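Local structure of L-methionine gamma-lyase (Fusobacterium nucleatum subsp. nucleatum, 6LXU) at residues T35-F40 with Y57-R61; T66-L70 with A253-I257; L140-K144 with A171-I175. The protein is a pyridoxal-phosphate-dependent enzyme of the Cys/Met metabolism family, a tetramer whose subunits each hold the cofactor as part of a modified side chain. All blocks are in the same frame, centred on the assembly; numbering follows the deposited sequence.

Interaction 1: T35-F40 with Y57-R61; sequences TSTFIF and YIYTR
Residues 35-40 and 57-61 form an isolated antiparallel beta bridge, a good example of how a single backbone pairing brings two loops together beside a cofactor site shared between subunits. Their end-to-end directions differ by 151°. Most residues up to Tyr59 are extended, but Ser36 (psi -45°) and Ile58 (psi -52°) depart from this, consistent with one bridge instead of a longer strand pair. Thr37 and Tyr59 are the non-hydrogen-bonded pair, with CA atoms 4.5 Å apart; Ser36 faces Thr60 and Phe38 faces Ile58. The flanking bonds are unequal: Thr60 N donates to Ser36 O at 2.8 Å, whereas Phe38 N reaches Ile58 O weakly at 3.5 Å. Ile58 O is better served by a water that donates to it at 2.9 Å and to Phe38 O at 2.7 Å. Thr60, in the m rotamer, uses OG1 to donate to Thr35 O at 2.7 Å, and Asn64 is a further partner of this hydroxyl. Thr35 OG1 donates to Thr37 O at 2.8 Å and also bonds Ala29 of the third subunit. Thr37 OG1 turns to the backbone of Val340 of the second subunit. Beyond the two loops, Tyr57 OH bonds Thr68, while Tyr59 OH and Arg61 NE bond the LLP side chain of the second subunit, so 57-61 contributes to that subunit's cofactor site, as is common in this family. Phe38 (m) points across the gap, and its ring takes a CH-pi contact over one face: Tyr57 CB lies 3.5 Å from the Phe38 ring centroid, 12° off the normal.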
ATOM      1  N   THR A  35      10.835   3.908  -0.333  1.00  5.26           N
ATOM      2  CA  THR A  35      12.237   3.679  -0.664  1.00  5.34           C
ATOM      3  C   THR A  35      13.022   3.544   0.614  1.00  5.30           C
ATOM      4  O   THR A  35      12.667   4.149   1.628  1.00  5.14           O
ATOM      5  CB  THR A  35      12.813   4.818  -1.528  1.00  5.69           C
ATOM      6  OG1 THR A  35      14.024   4.364  -2.136  1.00  5.77           O
ATOM      7  CG2 THR A  35      13.064   6.108  -0.752  1.00  5.79           C
ATOM      8  N   SER A  36      14.096   2.755   0.578  1.00  5.42           N
ATOM      9  CA  SER A  36      15.063   2.759   1.678  1.00  6.00           C
ATOM     10  C   SER A  36      16.117   3.837   1.440  1.00  6.54           C
ATOM     11  O   SER A  36      16.449   4.588   2.350  1.00  7.57           O
ATOM     12  CB  SER A  36      15.733   1.399   1.818  1.00  6.12           C
ATOM     13  OG  SER A  36      16.369   1.027   0.617  1.00  6.84           O
ATOM     14  N   THR A  37      16.630   3.910   0.221  1.00  7.37           N
ATOM     15  CA  THR A  37      17.782   4.753  -0.069  1.00  7.59           C
ATOM     16  C   THR A  37      17.515   5.703  -1.207  1.00  7.37           C
ATOM     17  O   THR A  37      16.459   5.668  -1.848  1.00  7.68           O
ATOM     18  CB  THR A  37      19.016   3.877  -0.287  1.00  8.10           C
ATOM     19  OG1 THR A  37      20.185   4.699  -0.184  1.00  8.62           O
ATOM     20  CG2 THR A  37      19.002   3.126  -1.610  1.00  8.64           C
ATOM     21  N   PHE A  38      18.486   6.591  -1.419  1.00  6.97           N
ATOM     22  CA  PHE A  38      18.383   7.709  -2.347  1.00  7.27           C
ATOM     23  C   PHE A  38      19.672   7.767  -3.151  1.00  7.74           C
ATOM     24  O   PHE A  38      20.771   7.513  -2.629  1.00  8.39           O
ATOM     25  CB  PHE A  38      18.173   9.019  -1.598  1.00  7.13           C
ATOM     26  CG  PHE A  38      16.875   9.071  -0.843  1.00  7.12           C
ATOM     27  CD1 PHE A  38      16.725   8.430   0.383  1.00  7.06           C
ATOM     28  CD2 PHE A  38      15.788   9.748  -1.364  1.00  7.47           C
ATOM     29  CE1 PHE A  38      15.522   8.455   1.066  1.00  7.30           C
ATOM     30  CE2 PHE A  38      14.593   9.804  -0.670  1.00  7.65           C
ATOM     31  CZ  PHE A  38      14.454   9.138   0.542  1.00  7.58           C
ATOM     32  N   ILE A  39      19.552   8.093  -4.419  1.00  8.35           N
ATOM     33  CA  ILE A  39      20.721   8.094  -5.290  1.00  9.74           C
ATOM     34  C   ILE A  39      21.283   9.497  -5.447  1.00  9.70           C
ATOM     35  O   ILE A  39      20.546  10.479  -5.482  1.00 10.52           O
ATOM     36  CB  ILE A  39      20.458   7.409  -6.644  1.00 11.90           C
ATOM     37  CG1 ILE A  39      19.511   8.187  -7.531  1.00 14.02           C
ATOM     38  CG2 ILE A  39      19.950   5.991  -6.433  1.00 12.66           C
ATOM     39  CD1 ILE A  39      19.404   7.557  -8.904  1.00 15.44           C
ATOM     40  N   PHE A  40      22.605   9.573  -5.548  1.00  9.34           N
ATOM     41  CA  PHE A  40      23.305  10.835  -5.759  1.00  9.86           C
ATOM     42  C   PHE A  40      23.706  10.968  -7.218  1.00 10.32           C
ATOM     43  O   PHE A  40      24.002   9.992  -7.877  1.00 10.41           O
ATOM     44  CB  PHE A  40      24.545  10.896  -4.874  1.00  9.63           C
ATOM     45  CG  PHE A  40      24.273  10.572  -3.437  1.00  9.62           C
ATOM     46  CD1 PHE A  40      23.395  11.356  -2.691  1.00 10.17           C
ATOM     47  CD2 PHE A  40      24.871   9.491  -2.828  1.00  9.44           C
ATOM     48  CE1 PHE A  40      23.140  11.063  -1.367  1.00 10.23           C
ATOM     49  CE2 PHE A  40      24.613   9.200  -1.502  1.00  9.73           C
ATOM     50  CZ  PHE A  40      23.745   9.989  -0.769  1.00 10.20           C
ATOM     51  N   TYR A  57      18.015  14.166   0.416  1.00  9.25           N
ATOM     52  CA  TYR A  57      17.855  12.945   1.201  1.00  8.19           C
ATOM     53  C   TYR A  57      19.005  11.978   1.016  1.00  7.65           C
ATOM     54  O   TYR A  57      19.793  12.059   0.069  1.00  8.16           O
ATOM     55  CB  TYR A  57      16.491  12.310   0.869  1.00  7.82           C
ATOM     56  CG  TYR A  57      15.354  13.189   1.347  1.00  7.60           C
ATOM     57  CD1 TYR A  57      14.858  13.042   2.623  1.00  7.58           C
ATOM     58  CD2 TYR A  57      14.824  14.204   0.551  1.00  7.84           C
ATOM     59  CE1 TYR A  57      13.845  13.854   3.103  1.00  7.73           C
ATOM     60  CE2 TYR A  57      13.814  15.030   1.026  1.00  7.93           C
ATOM     61  CZ  TYR A  57      13.336  14.860   2.309  1.00  7.68           C
ATOM     62  OH  TYR A  57      12.342  15.677   2.796  1.00  7.90           O
ATOM     63  N   ILE A  58      19.108  11.064   1.974  1.00  6.94           N
ATOM     64  CA  ILE A  58      20.165  10.051   2.036  1.00  6.89           C
ATOM     65  C   ILE A  58      19.590   8.648   2.247  1.00  6.32           C
ATOM     66  O   ILE A  58      19.936   7.726   1.522  1.00  6.51           O
ATOM     67  CB  ILE A  58      21.188  10.389   3.140  1.00  7.36           C
ATOM     68  CG1 ILE A  58      21.918  11.713   2.828  1.00  8.08           C
ATOM     69  CG2 ILE A  58      22.183   9.244   3.320  1.00  7.37           C
ATOM     70  CD1 ILE A  58      22.796  12.192   3.963  1.00  8.69           C
ATOM     71  N   TYR A  59      18.742   8.489   3.258  1.00  5.95           N
ATOM     72  CA  TYR A  59      18.314   7.153   3.685  1.00  5.78           C
ATOM     73  C   TYR A  59      17.117   7.329   4.595  1.00  5.46           C
ATOM     74  O   TYR A  59      17.114   8.211   5.443  1.00  5.64           O
ATOM     75  CB  TYR A  59      19.450   6.483   4.438  1.00  5.96           C
ATOM     76  CG  TYR A  59      19.241   5.056   4.857  1.00  5.99           C
ATOM     77  CD1 TYR A  59      19.319   4.039   3.936  1.00  6.09           C
ATOM     78  CD2 TYR A  59      19.051   4.718   6.190  1.00  5.98           C
ATOM     79  CE1 TYR A  59      19.206   2.715   4.318  1.00  6.03           C
ATOM     80  CE2 TYR A  59      18.933   3.399   6.597  1.00  5.96           C
ATOM     81  CZ  TYR A  59      19.032   2.401   5.653  1.00  5.88           C
ATOM     82  OH  TYR A  59      18.986   1.074   6.014  1.00  6.40           O
ATOM     83  N   THR A  60      16.098   6.492   4.429  1.00  5.32           N
ATOM     84  CA  THR A  60      14.811   6.743   5.074  1.00  5.20           C
ATOM     85  C   THR A  60      14.857   6.769   6.596  1.00  5.29           C
ATOM     86  O   THR A  60      14.085   7.503   7.199  1.00  5.53           O
ATOM     87  CB  THR A  60      13.759   5.777   4.515  1.00  5.21           C
ATOM     88  OG1 THR A  60      13.505   6.217   3.180  1.00  5.15           O
ATOM     89  CG2 THR A  60      12.449   5.755   5.303  1.00  5.33           C
ATOM     90  N   ARG A  61      15.781   6.036   7.251  1.00  5.39           N
ATOM     91  CA  ARG A  61      15.880   6.171   8.711  1.00  5.62           C
ATOM     92  C   ARG A  61      16.223   7.606   9.139  1.00  5.99           C
ATOM     93  O   ARG A  61      15.764   8.053  10.189  1.00  6.61           O
ATOM     94  CB  ARG A  61      16.866   5.160   9.310  1.00  5.47           C
ATOM     95  CG  ARG A  61      17.111   5.307  10.818  1.00  5.40           C
ATOM     96  CD  ARG A  61      17.463   3.988  11.535  1.00  5.43           C
ATOM     97  NE  ARG A  61      18.480   3.225  10.823  1.00  5.45           N
ATOM     98  CZ  ARG A  61      19.773   3.553  10.752  1.00  5.48           C
ATOM     99  NH1 ARG A  61      20.247   4.603  11.425  1.00  5.70           N
ATOM    100  NH2 ARG A  61      20.591   2.850   9.989  1.00  5.63           N
TER
HETATM  101  O   HOH W   1      22.122   7.241  -0.266  1.00  8.11           O

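Interaction 2: T66-L70 with A253-I257; sequences TTTVL and AYYII
Two helical segments running in broadly the same direction, 66-70 and 253-257, cross at 35° with their axes 9.0 Å apart. Thr67 lies opposite Ala253 (CA-CA 5.5 Å) and Leu70 opposite Ile257 (CA-CA 5.8 Å). The first segment begins with Thr66, an m rotamer whose methyl serves the interface: CG2 lies 4.0 Å from Ala253 CB and 3.9 Å from Tyr254 N, while OG1 bonds the backbone of Pro31 and Tyr33. Its carbonyl is only weakly used within the segment, Thr66 O receiving Val69 N at 3.2 Å and Leu70 N at 3.4 Å, and Ile257 CD1 comes within 3.5 Å of the same Thr66 O. Thr67 directs CA-to-CB away from the partner helix, yet its OG1 passes 3.8 Å from Ala253 CB. The small side chain of Ala253 is consistent with this close approach. In the fold-type I architecture of this family, helix 65-78 leads to edge strand 82-86 of the large seven-stranded sheet, and the contact seats it on helix 250-260, which follows that sheet in the chain. Helix 250-260 also meets other subunits: Tyr254 OH bonds Asp219 and Tyr255 OH bonds Gln251, both of the fourth subunit. Val69 (t) then places CG1 3.9 Å from CD1 of Ile257 (m, t), which starts sideways but ends nearer. Leu70, with chi1 t and chi2 p, is the residue most covered by the other segment; its closest approaches are CD1 to Ile256 CG2 (3.6 Å), CD2 to Ala253 CA (4.1 Å) and CB to Ile257 CG1 (3.9 Å).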
ATOM      1  N   THR A  66       8.057  11.869   1.944  1.00  5.15           N
ATOM      2  CA  THR A  66       6.681  11.669   2.404  1.00  5.19           C
ATOM      3  C   THR A  66       6.572  11.983   3.896  1.00  5.16           C
ATOM      4  O   THR A  66       5.702  12.713   4.349  1.00  5.16           O
ATOM      5  CB  THR A  66       6.185  10.244   2.098  1.00  5.30           C
ATOM      6  OG1 THR A  66       6.394   9.943   0.719  1.00  5.25           O
ATOM      7  CG2 THR A  66       4.725  10.084   2.489  1.00  5.50           C
ATOM      8  N   THR A  67       7.507  11.433   4.666  1.00  5.11           N
ATOM      9  CA  THR A  67       7.511  11.644   6.103  1.00  5.28           C
ATOM     10  C   THR A  67       7.739  13.114   6.467  1.00  5.43           C
ATOM     11  O   THR A  67       7.150  13.602   7.423  1.00  5.58           O
ATOM     12  CB  THR A  67       8.555  10.735   6.734  1.00  5.48           C
ATOM     13  OG1 THR A  67       8.299   9.419   6.240  1.00  6.08           O
ATOM     14  CG2 THR A  67       8.474  10.749   8.227  1.00  5.62           C
ATOM     15  N   THR A  68       8.586  13.797   5.702  1.00  5.65           N
ATOM     16  CA  THR A  68       8.809  15.226   5.948  1.00  6.02           C
ATOM     17  C   THR A  68       7.518  16.039   5.891  1.00  6.06           C
ATOM     18  O   THR A  68       7.307  16.936   6.710  1.00  6.32           O
ATOM     19  CB  THR A  68       9.821  15.791   4.947  1.00  6.34           C
ATOM     20  OG1 THR A  68      11.077  15.165   5.211  1.00  6.78           O
ATOM     21  CG2 THR A  68       9.974  17.309   5.067  1.00  6.62           C
ATOM     22  N   VAL A  69       6.657  15.730   4.934  1.00  6.08           N
ATOM     23  CA  VAL A  69       5.368  16.420   4.841  1.00  6.29           C
ATOM     24  C   VAL A  69       4.555  16.228   6.105  1.00  6.05           C
ATOM     25  O   VAL A  69       4.011  17.184   6.647  1.00  6.14           O
ATOM     26  CB  VAL A  69       4.596  15.987   3.596  1.00  6.79           C
ATOM     27  CG1 VAL A  69       3.166  16.511   3.614  1.00  7.03           C
ATOM     28  CG2 VAL A  69       5.319  16.483   2.362  1.00  7.34           C
ATOM     29  N   LEU A  70       4.502  14.985   6.589  1.00  5.75           N
ATOM     30  CA  LEU A  70       3.796  14.702   7.823  1.00  5.70           C
ATOM     31  C   LEU A  70       4.374  15.478   9.004  1.00  5.56           C
ATOM     32  O   LEU A  70       3.648  16.040   9.823  1.00  5.70           O
ATOM     33  CB  LEU A  70       3.828  13.198   8.097  1.00  5.71           C
ATOM     34  CG  LEU A  70       3.257  12.737   9.434  1.00  5.88           C
ATOM     35  CD1 LEU A  70       1.806  13.150   9.585  1.00  6.31           C
ATOM     36  CD2 LEU A  70       3.397  11.227   9.558  1.00  6.14           C
ATOM     37  N   ALA A 253       3.184   6.816   6.737  1.00  4.41           N
ATOM     38  CA  ALA A 253       3.224   8.276   6.677  1.00  4.48           C
ATOM     39  C   ALA A 253       2.128   8.813   5.751  1.00  4.45           C
ATOM     40  O   ALA A 253       1.439   9.776   6.103  1.00  4.56           O
ATOM     41  CB  ALA A 253       4.600   8.761   6.255  1.00  4.54           C
ATOM     42  N   TYR A 254       1.972   8.186   4.586  1.00  4.37           N
ATOM     43  CA  TYR A 254       0.925   8.582   3.648  1.00  4.52           C
ATOM     44  C   TYR A 254      -0.466   8.399   4.274  1.00  4.43           C
ATOM     45  O   TYR A 254      -1.313   9.303   4.178  1.00  4.52           O
ATOM     46  CB  TYR A 254       1.043   7.831   2.297  1.00  4.65           C
ATOM     47  CG  TYR A 254      -0.030   8.322   1.382  1.00  4.88           C
ATOM     48  CD1 TYR A 254       0.079   9.563   0.771  1.00  5.08           C
ATOM     49  CD2 TYR A 254      -1.225   7.614   1.225  1.00  5.01           C
ATOM     50  CE1 TYR A 254      -0.959  10.084   0.030  1.00  5.37           C
ATOM     51  CE2 TYR A 254      -2.261   8.127   0.469  1.00  5.27           C
ATOM     52  CZ  TYR A 254      -2.135   9.383  -0.106  1.00  5.17           C
ATOM     53  OH  TYR A 254      -3.169   9.983  -0.804  1.00  5.76           O
ATOM     54  N   TYR A 255      -0.713   7.253   4.902  1.00  4.33           N
ATOM     55  CA  TYR A 255      -2.004   7.046   5.556  1.00  4.46           C
ATOM     56  C   TYR A 255      -2.317   8.154   6.558  1.00  4.36           C
ATOM     57  O   TYR A 255      -3.462   8.589   6.666  1.00  4.31           O
ATOM     58  CB  TYR A 255      -2.054   5.692   6.262  1.00  4.59           C
ATOM     59  CG  TYR A 255      -2.338   4.465   5.415  1.00  4.72           C
ATOM     60  CD1 TYR A 255      -3.453   4.387   4.580  1.00  5.09           C
ATOM     61  CD2 TYR A 255      -1.569   3.314   5.570  1.00  4.84           C
ATOM     62  CE1 TYR A 255      -3.741   3.221   3.892  1.00  5.28           C
ATOM     63  CE2 TYR A 255      -1.864   2.149   4.869  1.00  5.11           C
ATOM     64  CZ  TYR A 255      -2.957   2.113   4.031  1.00  5.23           C
ATOM     65  OH  TYR A 255      -3.275   0.972   3.312  1.00  5.54           O
ATOM     66  N   ILE A 256      -1.314   8.599   7.314  1.00  4.30           N
ATOM     67  CA  ILE A 256      -1.558   9.634   8.322  1.00  4.44           C
ATOM     68  C   ILE A 256      -1.793  10.996   7.657  1.00  4.48           C
ATOM     69  O   ILE A 256      -2.715  11.712   8.046  1.00  4.57           O
ATOM     70  CB  ILE A 256      -0.414   9.740   9.344  1.00  4.60           C
ATOM     71  CG1 ILE A 256      -0.150   8.393  10.037  1.00  4.63           C
ATOM     72  CG2 ILE A 256      -0.751  10.801  10.389  1.00  4.74           C
ATOM     73  CD1 ILE A 256       1.232   8.289  10.624  1.00  4.82           C
ATOM     74  N   ILE A 257      -0.982  11.345   6.665  1.00  4.43           N
ATOM     75  CA  ILE A 257      -1.258  12.558   5.878  1.00  4.59           C
ATOM     76  C   ILE A 257      -2.706  12.543   5.367  1.00  4.45           C
ATOM     77  O   ILE A 257      -3.437  13.539   5.464  1.00  4.66           O
ATOM     78  CB  ILE A 257      -0.264  12.672   4.702  1.00  4.83           C
ATOM     79  CG1 ILE A 257       1.143  12.993   5.209  1.00  5.14           C
ATOM     80  CG2 ILE A 257      -0.725  13.717   3.685  1.00  5.18           C
ATOM     81  CD1 ILE A 257       2.224  12.754   4.188  1.00  5.37           C
TER

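Interaction 3: L140-K144 with A171-I175; sequences LEEVK and ALSKI
Side chains mesh between the nearly parallel helical segments 140-144 and 171-175, at a signed crossing angle of -23° and an axis separation of 10.1 Å. Leu140 pairs with Leu172 (CA-CA 6.9 Å) and Lys144 with Ile175 (CA-CA 6.2 Å). Leu140, chi1 m and chi2 t, leaves its helix sideways but bends inward: CD2 lies 3.7 Å from Leu172 CD2 and 4.1 Å from Ala171 CB, which CD1 also approaches, at 4.0 Å. Leu172 (m, t) likewise starts sideways and ends inward. Ile175, also m and t, points across the interface and inserts CD1 3.8 Å from Leu140 CB. These are consecutive helices of the alternating beta/alpha part of the large sheet: helix 140-146 connects parallel strands 131-135 and 151-157, and helix 169-176 connects 151-157 to 183-187. On the side nearer the sheet, both Val143 (t) methyls reach Leu172 CD2, CG2 at 3.6 Å and CG1 at 4.0 Å; CG1 also lies 4.0 Å from Ile175 CG2, and Val143 touches Val135. Exposed Lys144, extended beyond chi1 m, has CG 3.7 Å from Ile175 CG2, and its NZ forms a 2.9 Å salt bridge with Glu141 OE2, one turn back.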
ATOM      1  N   LEU A 140       0.256  21.278  42.720  1.00 15.54           N
ATOM      2  CA  LEU A 140       1.426  22.074  42.342  1.00 16.00           C
ATOM      3  C   LEU A 140       2.528  22.040  43.401  1.00 16.56           C
ATOM      4  O   LEU A 140       3.709  22.039  43.062  1.00 16.46           O
ATOM      5  CB  LEU A 140       1.050  23.531  42.040  1.00 16.15           C
ATOM      6  CG  LEU A 140       0.100  23.797  40.868  1.00 16.51           C
ATOM      7  CD1 LEU A 140      -0.074  25.294  40.661  1.00 16.92           C
ATOM      8  CD2 LEU A 140       0.579  23.137  39.582  1.00 16.61           C
ATOM      9  N   GLU A 141       2.143  22.013  44.675  1.00 18.22           N
ATOM     10  CA  GLU A 141       3.121  21.929  45.761  1.00 19.42           C
ATOM     11  C   GLU A 141       3.904  20.615  45.745  1.00 18.69           C
ATOM     12  O   GLU A 141       5.115  20.639  45.964  1.00 18.12           O
ATOM     13  CB  GLU A 141       2.453  22.145  47.126  1.00 21.61           C
ATOM     14  CG  GLU A 141       1.917  23.556  47.336  1.00 24.10           C
ATOM     15  CD  GLU A 141       3.001  24.619  47.270  1.00 26.07           C
ATOM     16  OE1 GLU A 141       4.093  24.403  47.848  1.00 28.86           O
ATOM     17  OE2 GLU A 141       2.775  25.668  46.630  1.00 29.09           O
ATOM     18  N   GLU A 142       3.234  19.492  45.476  1.00 18.53           N
ATOM     19  CA  GLU A 142       3.935  18.200  45.307  1.00 18.14           C
ATOM     20  C   GLU A 142       4.999  18.271  44.210  1.00 16.94           C
ATOM     21  O   GLU A 142       6.099  17.740  44.362  1.00 17.22           O
ATOM     22  CB  GLU A 142       2.969  17.062  44.963  1.00 19.30           C
ATOM     23  CG  GLU A 142       2.216  16.481  46.140  1.00 20.31           C
ATOM     24  CD  GLU A 142       1.433  15.228  45.782  1.00 20.66           C
ATOM     25  OE1 GLU A 142       1.993  14.312  45.127  1.00 20.11           O
ATOM     26  OE2 GLU A 142       0.247  15.147  46.165  1.00 22.74           O
ATOM     27  N   VAL A 143       4.672  18.935  43.106  1.00 14.99           N
ATOM     28  CA  VAL A 143       5.598  19.030  41.991  1.00 13.85           C
ATOM     29  C   VAL A 143       6.770  19.928  42.368  1.00 13.95           C
ATOM     30  O   VAL A 143       7.920  19.559  42.145  1.00 13.10           O
ATOM     31  CB  VAL A 143       4.901  19.512  40.703  1.00 13.16           C
ATOM     32  CG1 VAL A 143       5.903  19.641  39.569  1.00 13.29           C
ATOM     33  CG2 VAL A 143       3.800  18.534  40.321  1.00 13.24           C
ATOM     34  N   LYS A 144       6.481  21.084  42.969  1.00 14.44           N
ATOM     35  CA  LYS A 144       7.546  21.977  43.458  1.00 15.27           C
ATOM     36  C   LYS A 144       8.506  21.236  44.388  1.00 14.68           C
ATOM     37  O   LYS A 144       9.719  21.355  44.257  1.00 14.50           O
ATOM     38  CB  LYS A 144       6.959  23.155  44.235  1.00 16.77           C
ATOM     39  CG  LYS A 144       6.185  24.165  43.411  1.00 18.50           C
ATOM     40  CD  LYS A 144       5.509  25.167  44.332  1.00 20.12           C
ATOM     41  CE  LYS A 144       4.445  25.974  43.617  1.00 21.38           C
ATOM     42  NZ  LYS A 144       3.972  27.110  44.454  1.00 23.09           N
ATOM     43  N   ALA A 171       1.004  26.189  34.379  1.00  8.08           N
ATOM     44  CA  ALA A 171       1.471  26.319  35.759  1.00  8.30           C
ATOM     45  C   ALA A 171       2.599  25.345  36.063  1.00  8.22           C
ATOM     46  O   ALA A 171       3.628  25.718  36.650  1.00  8.35           O
ATOM     47  CB  ALA A 171       0.328  26.106  36.721  1.00  8.44           C
ATOM     48  N   LEU A 172       2.444  24.093  35.614  1.00  8.18           N
ATOM     49  CA  LEU A 172       3.481  23.093  35.840  1.00  8.31           C
ATOM     50  C   LEU A 172       4.759  23.421  35.094  1.00  8.19           C
ATOM     51  O   LEU A 172       5.854  23.179  35.598  1.00  8.24           O
ATOM     52  CB  LEU A 172       2.970  21.702  35.440  1.00  8.68           C
ATOM     53  CG  LEU A 172       1.919  21.130  36.384  1.00  9.13           C
ATOM     54  CD1 LEU A 172       1.149  19.992  35.735  1.00  9.17           C
ATOM     55  CD2 LEU A 172       2.579  20.661  37.672  1.00  9.63           C
ATOM     56  N   SER A 173       4.631  23.976  33.896  1.00  8.10           N
ATOM     57  CA  SER A 173       5.800  24.344  33.132  1.00  8.51           C
ATOM     58  C   SER A 173       6.591  25.448  33.826  1.00  8.71           C
ATOM     59  O   SER A 173       7.808  25.423  33.801  1.00  8.70           O
ATOM     60  CB  SER A 173       5.445  24.775  31.713  1.00  8.53           C
ATOM     61  OG  SER A 173       4.901  23.672  30.974  1.00  8.93           O
ATOM     62  N   LYS A 174       5.888  26.409  34.432  1.00  9.02           N
ATOM     63  CA  LYS A 174       6.573  27.461  35.213  1.00  9.51           C
ATOM     64  C   LYS A 174       7.344  26.873  36.373  1.00 10.11           C
ATOM     65  O   LYS A 174       8.485  27.284  36.625  1.00 11.21           O
ATOM     66  CB  LYS A 174       5.575  28.505  35.705  1.00  9.81           C
ATOM     67  CG  LYS A 174       5.092  29.388  34.582  1.00 10.23           C
ATOM     68  CD  LYS A 174       3.976  30.276  35.062  1.00 10.95           C
ATOM     69  CE  LYS A 174       3.489  31.163  33.949  1.00 11.47           C
ATOM     70  NZ  LYS A 174       2.328  31.954  34.386  1.00 13.20           N
ATOM     71  N   ILE A 175       6.764  25.897  37.058  1.00  9.92           N
ATOM     72  CA  ILE A 175       7.461  25.227  38.168  1.00 10.32           C
ATOM     73  C   ILE A 175       8.693  24.496  37.658  1.00 10.05           C
ATOM     74  O   ILE A 175       9.788  24.622  38.209  1.00 11.05           O
ATOM     75  CB  ILE A 175       6.527  24.263  38.915  1.00 10.70           C
ATOM     76  CG1 ILE A 175       5.441  25.073  39.628  1.00 11.13           C
ATOM     77  CG2 ILE A 175       7.287  23.386  39.913  1.00 10.86           C
ATOM     78  CD1 ILE A 175       4.257  24.270  40.070  1.00 11.72           C
TER

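How the interactions relate
The three contacts illustrate how chemistry follows location. Interactions 1 and 2 are buried near subunit boundaries and touch each other directly: Tyr57 OH lies 2.8 Å from Thr68 OG1, a probable hydrogen bond joining the bridged loops to helix 65-78. Interaction 1 combines backbone and threonine hydrogen bonds with aromatic packing and helps build a neighbour's cofactor site, whereas interaction 2 is apolar helix packing. Interaction 3 is also apolar helix packing, but only partly buried, edged by a lysine, and untouched by other chains of the assembly. Nested in sequence within the loop closed by interaction 2, it sits about 36 Å away, centre to centre, across the chain's centre.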